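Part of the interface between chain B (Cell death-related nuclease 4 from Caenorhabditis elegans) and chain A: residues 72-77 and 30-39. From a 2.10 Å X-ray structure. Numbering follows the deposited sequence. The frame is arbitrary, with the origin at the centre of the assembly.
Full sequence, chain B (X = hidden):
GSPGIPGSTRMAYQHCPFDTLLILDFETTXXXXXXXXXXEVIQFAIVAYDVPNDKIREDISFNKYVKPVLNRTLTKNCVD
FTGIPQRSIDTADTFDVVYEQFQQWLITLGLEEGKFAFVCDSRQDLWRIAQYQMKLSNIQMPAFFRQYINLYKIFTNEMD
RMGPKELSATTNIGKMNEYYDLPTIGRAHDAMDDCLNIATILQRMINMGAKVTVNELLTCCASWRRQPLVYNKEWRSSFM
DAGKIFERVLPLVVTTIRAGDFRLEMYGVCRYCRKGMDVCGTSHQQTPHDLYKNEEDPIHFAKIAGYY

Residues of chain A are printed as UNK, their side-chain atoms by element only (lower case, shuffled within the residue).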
# COMPACT_ATOMS: atom_id res chain seq x y z
N ARG B 72 -0.17 -3.82 3.78
CA ARG B 72 -1.08 -4.91 4.09
C ARG B 72 -2.33 -4.91 3.21
O ARG B 72 -3.07 -5.89 3.17
CB ARG B 72 -1.47 -4.85 5.56
CG ARG B 72 -0.26 -4.91 6.48
CD ARG B 72 -0.62 -4.77 7.94
NE ARG B 72 0.55 -4.32 8.70
CZ ARG B 72 0.58 -4.18 10.02
NH1 ARG B 72 -0.49 -4.46 10.76
NH2 ARG B 72 1.69 -3.76 10.60
N THR B 73 -2.57 -3.80 2.52
CA THR B 73 -3.66 -3.70 1.56
C THR B 73 -3.11 -3.74 0.14
O THR B 73 -2.37 -2.85 -0.27
CB THR B 73 -4.48 -2.41 1.73
OG1 THR B 73 -4.79 -2.20 3.11
CG2 THR B 73 -5.77 -2.48 0.92
N LEU B 74 -3.46 -4.78 -0.61
CA LEU B 74 -3.05 -4.88 -2.00
C LEU B 74 -3.65 -3.74 -2.82
O LEU B 74 -4.85 -3.47 -2.72
CB LEU B 74 -3.46 -6.22 -2.61
CG LEU B 74 -2.92 -7.50 -1.94
CD1 LEU B 74 -3.32 -8.70 -2.78
CD2 LEU B 74 -1.41 -7.44 -1.76
N THR B 75 -2.83 -3.09 -3.63
CA THR B 75 -3.33 -2.07 -4.54
C THR B 75 -4.19 -2.76 -5.59
O THR B 75 -4.09 -3.97 -5.79
CB THR B 75 -2.19 -1.30 -5.24
OG1 THR B 75 -1.47 -2.18 -6.11
CG2 THR B 75 -1.23 -0.72 -4.21
N LYS B 76 -5.04 -1.99 -6.25
CA LYS B 76 -5.95 -2.55 -7.24
C LYS B 76 -5.18 -3.16 -8.41
O LYS B 76 -5.54 -4.23 -8.90
CB LYS B 76 -6.91 -1.47 -7.75
CG LYS B 76 -7.93 -1.96 -8.77
CD LYS B 76 -8.86 -3.01 -8.19
CE LYS B 76 -9.82 -3.55 -9.24
NZ LYS B 76 -10.63 -2.48 -9.88
N ASN B 77 -4.11 -2.49 -8.84
CA ASN B 77 -3.32 -2.98 -9.96
C ASN B 77 -2.52 -4.23 -9.58
O ASN B 77 -2.23 -5.06 -10.44
CB ASN B 77 -2.38 -1.88 -10.48
CG ASN B 77 -1.40 -1.39 -9.42
OD1 ASN B 77 -0.28 -1.90 -9.32
ND2 ASN B 77 -1.81 -0.39 -8.65
N UNK A 30 -4.35 6.12 0.46
CA UNK A 30 -5.48 5.75 -0.37
C UNK A 30 -5.08 4.98 -1.62
O UNK A 30 -3.91 4.96 -2.02
o UNK A 30 -5.45 7.90 -1.52
c UNK A 30 -6.27 7.00 -0.79
N UNK A 31 -6.07 4.34 -2.22
CA UNK A 31 -5.93 3.70 -3.52
C UNK A 31 -7.25 3.91 -4.26
O UNK A 31 -8.20 3.15 -4.07
o UNK A 31 -4.88 2.23 -5.66
c UNK A 31 -5.35 1.55 -4.72
c UNK A 31 -5.59 2.22 -3.38
o UNK A 31 -5.62 0.34 -4.83
N UNK A 32 -7.29 4.96 -5.08
CA UNK A 32 -8.54 5.50 -5.64
C UNK A 32 -9.52 4.45 -6.14
O UNK A 32 -10.73 4.56 -5.93
c UNK A 32 -8.21 6.46 -6.77
N UNK A 33 -9.01 3.42 -6.81
CA UNK A 33 -9.86 2.40 -7.43
C UNK A 33 -10.52 1.49 -6.40
O UNK A 33 -11.42 0.72 -6.74
c UNK A 33 -9.06 1.58 -8.42
N UNK A 34 -10.08 1.57 -5.15
CA UNK A 34 -10.55 0.66 -4.10
C UNK A 34 -11.00 1.40 -2.84
O UNK A 34 -10.19 2.02 -2.15
c UNK A 34 -9.45 -0.33 -3.75
n UNK A 34 -8.88 -1.82 -1.93
c UNK A 34 -9.86 -1.29 -2.65
o UNK A 34 -11.05 -1.56 -2.46
N UNK A 35 -12.29 1.30 -2.53
CA UNK A 35 -12.87 1.95 -1.35
C UNK A 35 -12.73 1.10 -0.09
O UNK A 35 -12.88 1.61 1.02
c UNK A 35 -14.58 3.29 -2.69
o UNK A 35 -13.85 5.02 -1.19
c UNK A 35 -13.98 4.65 -2.36
c UNK A 35 -14.34 2.27 -1.59
n UNK A 35 -13.61 5.39 -3.40
N UNK A 36 -12.47 -0.19 -0.26
CA UNK A 36 -12.24 -1.08 0.88
C UNK A 36 -10.78 -0.95 1.29
O UNK A 36 -9.99 -1.89 1.14
o UNK A 36 -12.52 -2.91 2.88
o UNK A 36 -12.78 -4.66 1.57
c UNK A 36 -12.63 -3.43 1.75
c UNK A 36 -12.60 -2.53 0.53
N UNK A 37 -10.44 0.22 1.82
CA UNK A 37 -9.06 0.58 2.10
C UNK A 37 -8.95 1.19 3.49
O UNK A 37 -9.70 2.11 3.83
c UNK A 37 -6.51 2.75 1.91
o UNK A 37 -2.96 2.42 1.16
c UNK A 37 -5.14 2.96 1.94
c UNK A 37 -7.06 1.79 1.07
c UNK A 37 -4.85 1.25 0.30
c UNK A 37 -4.32 2.21 1.13
c UNK A 37 -6.21 1.05 0.27
c UNK A 37 -8.55 1.56 1.04
N UNK A 38 -8.01 0.69 4.31
CA UNK A 38 -7.89 1.20 5.68
C UNK A 38 -7.15 2.54 5.74
O UNK A 38 -5.99 2.58 6.14
c UNK A 38 -6.20 -0.43 5.31
c UNK A 38 -7.11 0.09 6.38
c UNK A 38 -6.99 -0.34 4.03
N UNK A 39 -7.83 3.60 5.32
CA UNK A 39 -7.25 4.95 5.28
C UNK A 39 -6.60 5.37 6.60
O UNK A 39 -7.23 5.33 7.65
c UNK A 39 -8.33 5.97 4.90
s UNK A 39 -9.10 5.68 3.29
O HOH W 1 -6.21 -1.08 -2.62
O HOH W 2 -4.30 0.64 -7.95
O HOH W 3 -12.51 -0.33 -9.22

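Position 30 of chain A carries one carbon and then one oxygen, well away from the chain B stretch: a serine, Ser30(A), which takes no part in the contact. Position 31 has two carbons, the second bearing two oxygens, and one oxygen of the pair lies close to the backbone N of Lys76(B). This is the short carboxylate of an aspartate. Asp31(A) points toward chain B, and its OD2 accepts a hydrogen bond from the backbone N of Lys76(B) at 2.8 Å. A carboxylate suits this place because that amide lies in the first turn of a helix, where N-H groups lack partners within the helix.

Position 32 has a single carbon, directed sideways and touching nothing on chain B; it is Ala32(A). Position 33 also has one carbon, but this one points toward chain B, and the CB of position 33 lies 3.7 Å from CG of Lys76(B). Ala33(A) thus offers a small apolar surface to the aliphatic part of the lysine.

Position 34 has two carbons, the second carrying one oxygen and one nitrogen, and the nitrogen comes nearest the methyl of Thr73(B): an asparagine. Its ND2 lies 4.3 Å from Thr73(B) CG2, a loose contact and not a hydrogen bond. Asn34(A) closes a type I turn begun at Asp31(A), its N donating to Asp31(A) O at 2.7 Å. The amide can both accept and donate: OD1 of Asn34(A) takes a hydrogen bond from the backbone N of position 36 at 3.0 Å, while ND2 donates to a water.

Position 35, with three carbons ending in an oxygen and a nitrogen, is Gln35(A), out of reach of chain B. Position 36 has two carbons and a terminal pair of oxygens. This is Asp36(A), whose carboxylate is hydrogen-bonded elsewhere in the structure.

Position 37 has one carbon followed by a six-carbon ring bearing an oxygen, and the ring lies against the CG2 methyl of Thr73(B): a tyrosine. The ring of Tyr37(A) meets the methyl of Thr73(B) obliquely, CD2 to CG2 at 3.6 Å, providing an apolar ring for the methyl to rest against. At position 38 three carbons close onto the backbone N, and the ring carbon next to N lies close to Thr73(B) OG1: a proline. Pro38(A) brings its CD within 3.0 Å of Thr73(B) OG1, a tight packing contact. Position 39 has one carbon and a sulfur, and Cys39(A) lies too far away to contribute.

The contact therefore has three parts. Thr73(B) packs its methyl against Tyr37(A) and its hydroxyl against Pro38(A), Asp31(A) holds the start of the helix, and the CG of Lys76(B) packs on the CB of Ala33(A), with water bridging Lys76(B) NZ to Ala33(A) O. Water extends the polar part too: one molecule donates to Asp31(A) OD2 and Leu74(B) O and accepts from Asn34(A) ND2, and a second joins Asp31(A) OD1 to Asn77(B) ND2.

Chain A 30-39: SDAANQDYPC
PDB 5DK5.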